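PDB 4IUH: NreA protein from Staphylococcus carnosus subsp. carnosus TM300, which acts as a cytosolic nitrate receptor built on a GAF domain, reporting nitrate to the staphylococcal nitrate regulation system. Local coordinates for residues L50-K58 with I71-A80; Y25-E36 with F150-F159. All coordinates share one frame; numbering follows the deposited sequence.

Contact 1: L50-K58 with I71-A80; sequences LHSAVIKWK and IVLRPGKGLA
Ile55 and Leu73 face each other as an antiparallel hydrogen-bonded pair, a single bridge. Ile55 N donates to Leu73 O at 2.9 Å, and Leu73 N donates to Ile55 O at 3.0 Å; both bonds are nearly straight, at 172° and 174°. Two residues further along each segment, a water bridges Trp57 N and Ile71 O, accepting from the first and donating to the second.

On one side of this bridge the contact is buried. Ile55 CG2, anti to the backbone N (chi1 -60° places CG1 beside that N), reaches Ala80 CB at 4.0 Å. Ala80 CB also lies 4.0 Å from Trp57 CZ2, oblique to the ring. The indole edge at Trp57 CD1 takes Ile71 CG2 near the ring plane, 4.0 Å away. Small Ala80, in helix 78-86, suits a place where an indole and a branched chain converge.

The other side carries Val54, whose CB lies 3.8 Å from Val72 CG1, and the extended Lys56 chain, which runs beside Val72 in the same direction before NZ forms a salt bridge with Glu47. Further out, Pro75 CD packs on Ala53 O, and a type II turn from Arg74 to Lys77, with Gly76 at positive phi, leads toward the helix.

Strand 54-61 is one of the two outermost in this chain's sheet, so the edge groups Ile55 N and O are met by Leu73 and Trp57 N by a water, while Ile55 and Trp57 pack on Ala80.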
# COMPACT_ATOMS: atom_id res chain seq x y z
N LEU A 50 -12.17 -10.04 16.67
CA LEU A 50 -13.11 -10.31 17.76
C LEU A 50 -13.46 -9.06 18.56
O LEU A 50 -14.54 -8.98 19.16
CB LEU A 50 -12.57 -11.40 18.71
CG LEU A 50 -12.42 -12.81 18.14
CD1 LEU A 50 -11.07 -12.95 17.46
CD2 LEU A 50 -12.59 -13.86 19.23
N HIS A 51 -12.56 -8.09 18.57
CA HIS A 51 -12.81 -6.83 19.26
C HIS A 51 -13.34 -5.79 18.28
O HIS A 51 -14.49 -5.37 18.37
CB HIS A 51 -11.53 -6.32 19.92
N SER A 52 -12.48 -5.38 17.35
CA SER A 52 -12.84 -4.40 16.33
C SER A 52 -12.34 -4.87 14.98
O SER A 52 -11.72 -5.93 14.87
CB SER A 52 -12.21 -3.06 16.66
OG SER A 52 -10.79 -3.14 16.59
N ALA A 53 -12.61 -4.08 13.95
CA ALA A 53 -12.06 -4.36 12.63
C ALA A 53 -10.54 -4.16 12.65
O ALA A 53 -10.03 -3.32 13.39
CB ALA A 53 -12.70 -3.47 11.58
N VAL A 54 -9.83 -4.95 11.86
CA VAL A 54 -8.39 -4.78 11.71
C VAL A 54 -8.03 -4.67 10.24
O VAL A 54 -8.82 -5.02 9.36
CB VAL A 54 -7.60 -5.95 12.32
CG1 VAL A 54 -7.78 -5.99 13.82
CG2 VAL A 54 -8.01 -7.27 11.67
N ILE A 55 -6.82 -4.20 9.97
CA ILE A 55 -6.30 -4.13 8.61
C ILE A 55 -5.18 -5.14 8.43
O ILE A 55 -4.28 -5.25 9.26
CB ILE A 55 -5.77 -2.73 8.28
CG1 ILE A 55 -6.89 -1.69 8.40
CG2 ILE A 55 -5.15 -2.71 6.88
CD1 ILE A 55 -7.93 -1.77 7.29
N LYS A 56 -5.25 -5.89 7.33
CA LYS A 56 -4.20 -6.83 7.00
C LYS A 56 -3.78 -6.61 5.55
O LYS A 56 -4.59 -6.19 4.71
CB LYS A 56 -4.68 -8.27 7.20
CG LYS A 56 -4.86 -8.69 8.65
CD LYS A 56 -5.26 -10.15 8.75
CE LYS A 56 -5.46 -10.58 10.20
NZ LYS A 56 -5.96 -11.99 10.33
N TRP A 57 -2.52 -6.89 5.26
CA TRP A 57 -2.07 -6.92 3.88
C TRP A 57 -2.53 -8.25 3.27
O TRP A 57 -1.83 -9.27 3.34
CB TRP A 57 -0.56 -6.73 3.80
CG TRP A 57 -0.11 -5.37 4.30
CD1 TRP A 57 0.41 -5.08 5.53
CD2 TRP A 57 -0.19 -4.13 3.60
NE1 TRP A 57 0.69 -3.73 5.63
CE2 TRP A 57 0.33 -3.13 4.45
CE3 TRP A 57 -0.61 -3.77 2.31
CZ2 TRP A 57 0.42 -1.79 4.06
CZ3 TRP A 57 -0.53 -2.44 1.93
CH2 TRP A 57 -0.02 -1.47 2.80
N LYS A 58 -3.73 -8.23 2.71
CA LYS A 58 -4.40 -9.43 2.23
C LYS A 58 -3.75 -10.00 0.97
O LYS A 58 -3.63 -11.21 0.81
CB LYS A 58 -5.88 -9.12 1.98
CG LYS A 58 -6.80 -10.33 1.79
CD LYS A 58 -8.26 -9.93 2.02
CE LYS A 58 -9.22 -11.08 1.79
NZ LYS A 58 -9.44 -11.35 0.33
N ILE A 71 1.36 -9.23 9.78
CA ILE A 71 1.04 -7.87 10.16
C ILE A 71 -0.46 -7.69 10.38
O ILE A 71 -1.28 -7.99 9.51
CB ILE A 71 1.54 -6.86 9.11
CG1 ILE A 71 3.06 -6.93 9.01
CG2 ILE A 71 1.09 -5.45 9.46
CD1 ILE A 71 3.64 -6.07 7.90
N VAL A 72 -0.82 -7.25 11.58
CA VAL A 72 -2.21 -6.93 11.90
C VAL A 72 -2.26 -5.54 12.51
O VAL A 72 -1.71 -5.29 13.59
CB VAL A 72 -2.82 -7.93 12.89
CG1 VAL A 72 -4.31 -7.64 13.06
CG2 VAL A 72 -2.61 -9.36 12.42
N LEU A 73 -2.91 -4.63 11.80
CA LEU A 73 -2.97 -3.24 12.23
C LEU A 73 -4.30 -2.93 12.88
O LEU A 73 -5.37 -3.22 12.32
CB LEU A 73 -2.74 -2.32 11.03
CG LEU A 73 -1.45 -2.56 10.24
CD1 LEU A 73 -1.44 -1.73 8.98
CD2 LEU A 73 -0.23 -2.22 11.09
N ARG A 74 -4.25 -2.32 14.06
CA ARG A 74 -5.44 -1.75 14.66
C ARG A 74 -5.85 -0.55 13.81
O ARG A 74 -5.05 -0.04 13.03
CB ARG A 74 -5.15 -1.35 16.12
CG ARG A 74 -5.16 -2.52 17.12
CD ARG A 74 -4.71 -2.07 18.51
NE ARG A 74 -5.19 -2.96 19.58
CZ ARG A 74 -5.23 -2.64 20.87
NH1 ARG A 74 -4.82 -1.44 21.28
NH2 ARG A 74 -5.68 -3.51 21.77
N PRO A 75 -7.11 -0.10 13.93
CA PRO A 75 -7.59 1.06 13.18
C PRO A 75 -6.66 2.27 13.29
O PRO A 75 -6.29 2.68 14.38
CB PRO A 75 -8.93 1.37 13.85
CG PRO A 75 -9.41 0.06 14.34
CD PRO A 75 -8.18 -0.70 14.77
N GLY A 76 -6.28 2.83 12.14
CA GLY A 76 -5.50 4.05 12.11
C GLY A 76 -4.00 3.82 12.15
O GLY A 76 -3.22 4.75 11.99
N LYS A 77 -3.61 2.57 12.35
CA LYS A 77 -2.20 2.24 12.56
C LYS A 77 -1.50 1.77 11.29
O LYS A 77 -2.12 1.26 10.35
CB LYS A 77 -2.07 1.20 13.68
CG LYS A 77 -2.61 1.68 15.02
CD LYS A 77 -1.79 2.85 15.55
CE LYS A 77 -2.32 3.37 16.90
NZ LYS A 77 -2.53 2.31 17.93
N GLY A 78 -0.18 1.95 11.26
CA GLY A 78 0.60 1.52 10.12
C GLY A 78 0.48 2.47 8.94
O GLY A 78 -0.21 3.49 9.00
N LEU A 79 1.16 2.11 7.86
CA LEU A 79 1.13 2.92 6.65
C LEU A 79 -0.26 2.90 6.03
O LEU A 79 -0.77 3.93 5.58
CB LEU A 79 2.17 2.38 5.67
CG LEU A 79 2.42 3.25 4.43
CD1 LEU A 79 2.89 4.64 4.84
CD2 LEU A 79 3.44 2.56 3.53
N ALA A 80 -0.89 1.72 6.01
CA ALA A 80 -2.25 1.59 5.51
C ALA A 80 -3.21 2.48 6.29
O ALA A 80 -4.10 3.10 5.72
CB ALA A 80 -2.71 0.14 5.60
O HOH W 1 -1.08 -8.65 7.05

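Contact 2: Y25-E36 with F150-F159; sequences YQDALDEIRETE and FRINQRLGSF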
# COMPACT_ATOMS: atom_id res chain seq x y z
N TYR A 25 -8.19 -10.38 -7.22
CA TYR A 25 -7.35 -9.23 -6.87
C TYR A 25 -5.86 -9.50 -7.04
O TYR A 25 -5.09 -8.59 -7.34
CB TYR A 25 -7.67 -8.72 -5.46
CG TYR A 25 -8.92 -7.88 -5.42
CD1 TYR A 25 -8.90 -6.56 -5.84
CD2 TYR A 25 -10.13 -8.42 -4.99
CE1 TYR A 25 -10.04 -5.78 -5.83
CE2 TYR A 25 -11.28 -7.65 -4.97
CZ TYR A 25 -11.23 -6.33 -5.39
OH TYR A 25 -12.38 -5.57 -5.37
N GLN A 26 -5.46 -10.76 -6.85
CA GLN A 26 -4.06 -11.14 -7.01
C GLN A 26 -3.58 -10.87 -8.44
O GLN A 26 -2.50 -10.31 -8.64
CB GLN A 26 -3.87 -12.62 -6.65
CG GLN A 26 -2.42 -13.06 -6.68
CD GLN A 26 -1.57 -12.28 -5.70
OE1 GLN A 26 -1.82 -12.31 -4.49
NE2 GLN A 26 -0.58 -11.57 -6.21
N ASP A 27 -4.39 -11.26 -9.42
CA ASP A 27 -4.04 -11.04 -10.82
C ASP A 27 -3.96 -9.55 -11.15
O ASP A 27 -3.06 -9.11 -11.86
CB ASP A 27 -5.05 -11.73 -11.74
CG ASP A 27 -5.19 -13.23 -11.47
OD1 ASP A 27 -4.47 -14.01 -12.12
OD2 ASP A 27 -6.02 -13.61 -10.63
N ALA A 28 -4.92 -8.78 -10.63
CA ALA A 28 -4.94 -7.35 -10.88
C ALA A 28 -3.72 -6.67 -10.27
O ALA A 28 -3.15 -5.75 -10.86
CB ALA A 28 -6.23 -6.73 -10.36
N LEU A 29 -3.32 -7.13 -9.09
CA LEU A 29 -2.16 -6.61 -8.39
C LEU A 29 -0.88 -6.92 -9.16
O LEU A 29 -0.02 -6.06 -9.32
CB LEU A 29 -2.09 -7.22 -6.99
CG LEU A 29 -1.09 -6.61 -6.01
CD1 LEU A 29 -1.41 -5.14 -5.80
CD2 LEU A 29 -1.11 -7.36 -4.69
N ASP A 30 -0.77 -8.16 -9.63
CA ASP A 30 0.37 -8.58 -10.44
C ASP A 30 0.50 -7.75 -11.72
O ASP A 30 1.60 -7.32 -12.08
CB ASP A 30 0.27 -10.07 -10.80
CG ASP A 30 0.43 -10.97 -9.59
OD1 ASP A 30 -0.09 -12.11 -9.62
OD2 ASP A 30 1.08 -10.56 -8.61
N GLU A 31 -0.62 -7.51 -12.40
CA GLU A 31 -0.62 -6.68 -13.59
C GLU A 31 -0.08 -5.28 -13.29
O GLU A 31 0.82 -4.79 -13.98
CB GLU A 31 -2.03 -6.58 -14.19
CG GLU A 31 -2.12 -5.76 -15.47
CD GLU A 31 -2.26 -4.26 -15.23
OE1 GLU A 31 -3.04 -3.87 -14.33
OE2 GLU A 31 -1.59 -3.48 -15.93
N ILE A 32 -0.63 -4.65 -12.26
CA ILE A 32 -0.20 -3.31 -11.86
C ILE A 32 1.30 -3.25 -11.59
O ILE A 32 2.00 -2.40 -12.14
CB ILE A 32 -0.99 -2.80 -10.63
CG1 ILE A 32 -2.46 -2.59 -11.00
CG2 ILE A 32 -0.37 -1.52 -10.10
CD1 ILE A 32 -3.39 -2.53 -9.80
N ARG A 33 1.80 -4.18 -10.78
CA ARG A 33 3.21 -4.18 -10.41
C ARG A 33 4.13 -4.38 -11.61
O ARG A 33 5.09 -3.64 -11.79
CB ARG A 33 3.49 -5.25 -9.35
CG ARG A 33 4.88 -5.16 -8.76
CD ARG A 33 5.22 -6.38 -7.92
NE ARG A 33 5.25 -7.60 -8.72
CZ ARG A 33 6.29 -7.99 -9.45
NH1 ARG A 33 7.39 -7.26 -9.49
NH2 ARG A 33 6.23 -9.12 -10.15
N GLU A 34 3.82 -5.39 -12.43
CA GLU A 34 4.63 -5.72 -13.59
C GLU A 34 4.66 -4.58 -14.61
O GLU A 34 5.73 -4.16 -15.06
CB GLU A 34 4.10 -6.98 -14.28
CG GLU A 34 4.20 -8.26 -13.46
CD GLU A 34 3.40 -9.41 -14.07
OE1 GLU A 34 2.69 -9.19 -15.08
OE2 GLU A 34 3.49 -10.54 -13.54
N THR A 35 3.48 -4.09 -14.96
CA THR A 35 3.34 -3.08 -16.00
C THR A 35 3.87 -1.71 -15.59
O THR A 35 4.39 -0.97 -16.42
CB THR A 35 1.88 -2.95 -16.47
OG1 THR A 35 1.06 -2.65 -15.34
CG2 THR A 35 1.39 -4.24 -17.11
N GLU A 36 3.74 -1.36 -14.31
CA GLU A 36 4.22 -0.06 -13.85
C GLU A 36 5.69 -0.12 -13.44
O GLU A 36 6.29 0.90 -13.09
CB GLU A 36 3.36 0.48 -12.71
CG GLU A 36 1.87 0.60 -13.06
CD GLU A 36 1.60 1.61 -14.16
OE1 GLU A 36 2.25 2.69 -14.15
OE2 GLU A 36 0.76 1.34 -15.04
N PHE A 150 -0.51 8.52 -10.33
CA PHE A 150 -1.04 7.20 -10.71
C PHE A 150 -2.52 7.01 -10.34
O PHE A 150 -2.94 7.39 -9.25
CB PHE A 150 -0.18 6.11 -10.06
CG PHE A 150 -0.66 4.71 -10.33
CD1 PHE A 150 -0.29 4.05 -11.49
CD2 PHE A 150 -1.49 4.06 -9.44
CE1 PHE A 150 -0.73 2.77 -11.75
CE2 PHE A 150 -1.94 2.78 -9.69
CZ PHE A 150 -1.56 2.13 -10.85
N ARG A 151 -3.29 6.41 -11.25
CA ARG A 151 -4.72 6.22 -11.05
C ARG A 151 -5.11 4.77 -10.76
O ARG A 151 -4.68 3.84 -11.45
CB ARG A 151 -5.52 6.71 -12.26
CG ARG A 151 -5.30 8.16 -12.64
CD ARG A 151 -5.58 9.09 -11.47
NE ARG A 151 -6.86 8.81 -10.82
CZ ARG A 151 -8.05 9.22 -11.27
NH1 ARG A 151 -8.14 9.92 -12.39
NH2 ARG A 151 -9.15 8.91 -10.59
N ILE A 152 -5.96 4.59 -9.74
CA ILE A 152 -6.51 3.29 -9.40
C ILE A 152 -7.63 2.91 -10.35
O ILE A 152 -7.64 1.80 -10.90
CB ILE A 152 -7.11 3.31 -7.98
CG1 ILE A 152 -6.03 3.54 -6.94
CG2 ILE A 152 -7.82 2.00 -7.69
CD1 ILE A 152 -5.07 2.42 -6.85
N ASN A 153 -8.56 3.84 -10.54
CA ASN A 153 -9.84 3.61 -11.21
C ASN A 153 -9.79 2.74 -12.47
O ASN A 153 -8.93 2.92 -13.33
CB ASN A 153 -10.51 4.95 -11.53
CG ASN A 153 -10.51 5.90 -10.35
OD1 ASN A 153 -9.62 5.86 -9.49
ND2 ASN A 153 -11.52 6.77 -10.29
N GLN A 154 -10.72 1.79 -12.53
CA GLN A 154 -10.83 0.84 -13.63
C GLN A 154 -9.54 0.05 -13.84
O GLN A 154 -9.08 -0.12 -14.96
CB GLN A 154 -11.26 1.54 -14.93
N ARG A 155 -8.96 -0.43 -12.75
CA ARG A 155 -7.75 -1.24 -12.84
C ARG A 155 -7.61 -2.16 -11.63
O ARG A 155 -6.74 -3.03 -11.59
CB ARG A 155 -6.52 -0.35 -12.98
CG ARG A 155 -5.39 -1.00 -13.76
CD ARG A 155 -4.27 -0.04 -14.04
NE ARG A 155 -3.05 -0.75 -14.42
CZ ARG A 155 -1.89 -0.15 -14.66
NH1 ARG A 155 -1.78 1.16 -14.57
NH2 ARG A 155 -0.83 -0.88 -14.99
N LEU A 156 -8.49 -1.97 -10.65
CA LEU A 156 -8.48 -2.78 -9.45
C LEU A 156 -9.91 -2.97 -8.95
O LEU A 156 -10.24 -2.60 -7.82
CB LEU A 156 -7.61 -2.10 -8.37
CG LEU A 156 -7.13 -3.00 -7.23
CD1 LEU A 156 -6.19 -4.07 -7.77
CD2 LEU A 156 -6.46 -2.18 -6.15
N GLY A 157 -10.75 -3.53 -9.80
CA GLY A 157 -12.13 -3.82 -9.44
C GLY A 157 -12.99 -2.59 -9.24
O GLY A 157 -13.01 -1.68 -10.08
N SER A 158 -13.70 -2.55 -8.12
CA SER A 158 -14.62 -1.46 -7.83
C SER A 158 -13.95 -0.32 -7.07
O SER A 158 -14.59 0.67 -6.73
CB SER A 158 -15.82 -1.99 -7.02
OG SER A 158 -15.42 -2.36 -5.71
N PHE A 159 -12.66 -0.47 -6.79
CA PHE A 159 -11.95 0.56 -6.03
C PHE A 159 -11.60 1.76 -6.89
O PHE A 159 -11.35 1.63 -8.09
CB PHE A 159 -10.69 -0.02 -5.38
CG PHE A 159 -10.97 -1.09 -4.36
CD1 PHE A 159 -11.91 -0.88 -3.37
CD2 PHE A 159 -10.30 -2.30 -4.41
CE1 PHE A 159 -12.17 -1.86 -2.43
CE2 PHE A 159 -10.56 -3.29 -3.47
CZ PHE A 159 -11.50 -3.07 -2.48
O HOH W 2 -5.42 -4.46 -13.47
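Arg155, the residue most covered here, lays its long chain across Ile32 and ends among the acidic side chains of helix 25-36. Its side-on pair, NE and NH2, takes one oxygen each of Glu31: NE to OE1 at 3.1 Å, nearly straight and on the syn lone pair, and NH2 to OE2 at 2.9 Å. Glu31 can meet it because its chain bends at chi2 (-85°). The end-on pair, NH1 and NH2, converges on a single oxygen, Glu36 OE2, with NH1 at 2.6 Å. A water molecule donates to both Glu31 OE1 and Arg155 O.

Tyr25 covers the other end. Leu156 O lies at its ring edge; Phe159 CE2 approaches Tyr25 CE1 obliquely at 3.5 Å, the ring planes 36° apart. Gly157, beside Tyr25 OH, takes the positive phi that glycine readily adopts, within the type II' turn from Leu156 to Phe159.

Between them Leu156 CD1 sits 3.7 Å from Ala28 CB and 3.8 Å from Ile32 CD1; small Ala28 lets the leucine come close. Ile32 CG2 also touches Phe150 CZ.

One guanidinium shared by two carboxylates probably keeps both glutamates ionised, tying loop to helix through charge alongside apolar contacts that extend to strands 115-125 and 128-138.

Both contacts are partly buried and lie 12 to 13 Å from the centre of the chain, their own centres about 22 Å apart and their nearest atoms about 6 Å apart without touching. Contact 1 works at the edge of the sheet, on outer strand 54-61, and is held by paired backbone bonds with aliphatic and indole packing; its one salt bridge leads out to Glu47. Contact 2 joins an N-terminal helix to a loop late in the chain, and combines a buried apolar patch with side-chain charge at partly exposed positions. Strand 40-47 links their surroundings: Ala44 meets Ile55, Trp57 and Ala80, while Leu29 touches Ala41 and Ile43, and Phe159 touches Leu45.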